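Local coordinates for putative tryptophan halogenase (Xanthomonas campestris pv. campestris, PDB 6Y1W), which is a flavin-dependent halogenase of the tryptophan halogenase family that probably uses reduced FAD, oxygen and halide to halogenate an aromatic substrate, at residues R310-T314 with P508-P512. Numbering follows the deposited sequence.
Sequences RALTT and PMPQP. With BUD ((2S,3S)-butane-2,3-diol), chain K.
Leu312, with chi1 in m and chi2 in t, lays its CD2 against two proline rings, 4.0 Å from Pro508 CB and 4.0 Å from Pro510 CD. Both segments are irregular and largely polyproline-II-like, broken at Leu312 (phi/psi -104/-13°) and Met509 (-121/67°); the end-to-end directions of 310-314 and 508-511 are 89° apart, with Leu312 CA 4.6 Å from Pro510 CA. The direct hydrogen bond across the segments is Gln511 N to Ala311 O, 2.9 Å and 161° at the hydrogen. The same oxygen also takes a CA-H...O contact from Pro510 CA at 3.4 Å. This is a proline-rich C-terminal tail, following helix 492-499, laid over the loop between helix 296-306 and strand 316-319. Backbone hydrogen bonds between Arg310 and Glu255 and between Leu312 and Gln253 tie that loop to strand 248-254 and the residue just after it. Arg310 covers Pro510 CB with one guanidinium face (NE to CB 3.6 Å), while its NE forms a salt bridge with Glu255. Waters bridge the segments: water 1 joins Ala311 N (3.0 Å) to Gln511 O (2.8 Å), water 2 Leu312 O to Met509 N (each 2.9 Å), water 4 Thr313 O (3.2 Å) to Gln511 OE1 (2.6 Å). Thr314 N donates to O2 of the bound butanediol at 2.9 Å.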
loop_
_atom_site.group_PDB
_atom_site.type_symbol
_atom_site.label_atom_id
_atom_site.label_comp_id
_atom_site.label_asym_id
_atom_site.label_seq_id
_atom_site.Cartn_x
_atom_site.Cartn_y
_atom_site.Cartn_z
ATOM N N ARG A 310 -40.719 -19.523 -8.917
ATOM C CA ARG A 310 -41.595 -18.533 -9.526
ATOM C C ARG A 310 -41.056 -17.121 -9.292
ATOM O O ARG A 310 -40.452 -16.818 -8.254
ATOM C CB ARG A 310 -43.005 -18.637 -8.939
ATOM C CG ARG A 310 -43.711 -19.941 -9.374
ATOM C CD ARG A 310 -44.980 -20.201 -8.561
ATOM N NE ARG A 310 -44.685 -20.392 -7.146
ATOM C CZ ARG A 310 -45.601 -20.630 -6.203
ATOM N NH1 ARG A 310 -46.891 -20.702 -6.529
ATOM N NH2 ARG A 310 -45.227 -20.799 -4.950
ATOM N N ALA A 311 -41.310 -16.252 -10.257
ATOM C CA ALA A 311 -40.969 -14.843 -10.102
ATOM C C ALA A 311 -41.846 -14.183 -9.050
ATOM O O ALA A 311 -43.074 -14.366 -9.025
ATOM C CB ALA A 311 -41.137 -14.115 -11.432
ATOM N N LEU A 312 -41.230 -13.322 -8.227
ATOM C CA LEU A 312 -41.917 -12.575 -7.181
ATOM C C LEU A 312 -42.142 -11.127 -7.566
ATOM O O LEU A 312 -42.873 -10.427 -6.864
ATOM C CB LEU A 312 -41.110 -12.593 -5.868
ATOM C CG LEU A 312 -40.993 -13.976 -5.299
ATOM C CD1 LEU A 312 -40.172 -13.944 -4.004
ATOM C CD2 LEU A 312 -42.371 -14.487 -4.982
ATOM N N THR A 313 -41.474 -10.657 -8.632
ATOM C CA THR A 313 -41.587 -9.286 -9.130
ATOM C C THR A 313 -41.709 -9.329 -10.648
ATOM O O THR A 313 -41.422 -10.349 -11.288
ATOM C CB THR A 313 -40.373 -8.426 -8.710
ATOM O OG1 THR A 313 -39.167 -8.995 -9.245
ATOM C CG2 THR A 313 -40.256 -8.360 -7.164
ATOM N N THR A 314 -42.208 -8.232 -11.212
ATOM C CA THR A 314 -42.108 -8.061 -12.668
ATOM C C THR A 314 -40.697 -7.590 -13.025
ATOM O O THR A 314 -40.202 -6.625 -12.418
ATOM C CB THR A 314 -43.140 -7.031 -13.129
ATOM O OG1 THR A 314 -44.447 -7.570 -12.906
ATOM C CG2 THR A 314 -42.988 -6.717 -14.632
ATOM N N PRO A 508 -45.577 -12.753 -0.080
ATOM C CA PRO A 508 -44.944 -12.703 -1.396
ATOM C C PRO A 508 -45.983 -13.034 -2.461
ATOM O O PRO A 508 -47.002 -13.673 -2.191
ATOM C CB PRO A 508 -43.848 -13.771 -1.291
ATOM C CG PRO A 508 -44.415 -14.784 -0.294
ATOM C CD PRO A 508 -45.083 -13.894 0.734
ATOM N N MET A 509 -45.727 -12.587 -3.697
ATOM C CA MET A 509 -46.698 -12.657 -4.788
ATOM C C MET A 509 -46.129 -13.470 -5.952
ATOM O O MET A 509 -45.895 -12.920 -7.042
ATOM C CB MET A 509 -47.078 -11.249 -5.245
ATOM C CG MET A 509 -47.707 -10.428 -4.133
ATOM S SD MET A 509 -49.425 -10.971 -3.895
ATOM C CE MET A 509 -50.317 -10.018 -5.134
ATOM N N PRO A 510 -45.917 -14.774 -5.764
ATOM C CA PRO A 510 -45.417 -15.600 -6.875
ATOM C C PRO A 510 -46.394 -15.581 -8.037
ATOM O O PRO A 510 -47.607 -15.725 -7.854
ATOM C CB PRO A 510 -45.279 -16.992 -6.259
ATOM C CG PRO A 510 -46.231 -16.984 -5.078
ATOM C CD PRO A 510 -46.168 -15.574 -4.545
ATOM N N GLN A 511 -45.842 -15.345 -9.254
ATOM C CA GLN A 511 -46.642 -15.328 -10.464
ATOM C C GLN A 511 -46.804 -16.753 -10.976
ATOM O O GLN A 511 -45.855 -17.542 -10.932
ATOM C CB GLN A 511 -45.973 -14.457 -11.508
ATOM C CG GLN A 511 -45.779 -13.022 -11.006
ATOM C CD GLN A 511 -45.062 -12.160 -12.013
ATOM O OE1 GLN A 511 -44.546 -12.655 -13.018
ATOM N NE2 GLN A 511 -45.036 -10.865 -11.763
ATOM N N PRO A 512 -48.003 -17.122 -11.413
ATOM C CA PRO A 512 -48.210 -18.488 -11.908
ATOM C C PRO A 512 -47.269 -18.772 -13.069
ATOM O O PRO A 512 -46.982 -17.890 -13.882
ATOM C CB PRO A 512 -49.684 -18.493 -12.344
ATOM C CG PRO A 512 -50.055 -17.013 -12.513
ATOM C CD PRO A 512 -49.210 -16.273 -11.511
HETATM C C1 BUD K . -43.371 -5.011 -5.828
HETATM O O1 BUD K . -44.187 -7.193 -6.500
HETATM C C2 BUD K . -43.782 -5.923 -6.979
HETATM O O2 BUD K . -43.231 -6.364 -9.312
HETATM C C3 BUD K . -42.712 -6.055 -8.063
HETATM C C4 BUD K . -41.880 -4.823 -8.280
HETATM O O HOH W 1 -43.361 -17.226 -12.202
HETATM O O HOH W 2 -43.649 -10.634 -4.128
HETATM O O HOH W 3 -45.461 -10.528 -8.226
HETATM O O HOH W 4 -42.274 -11.807 -13.976
#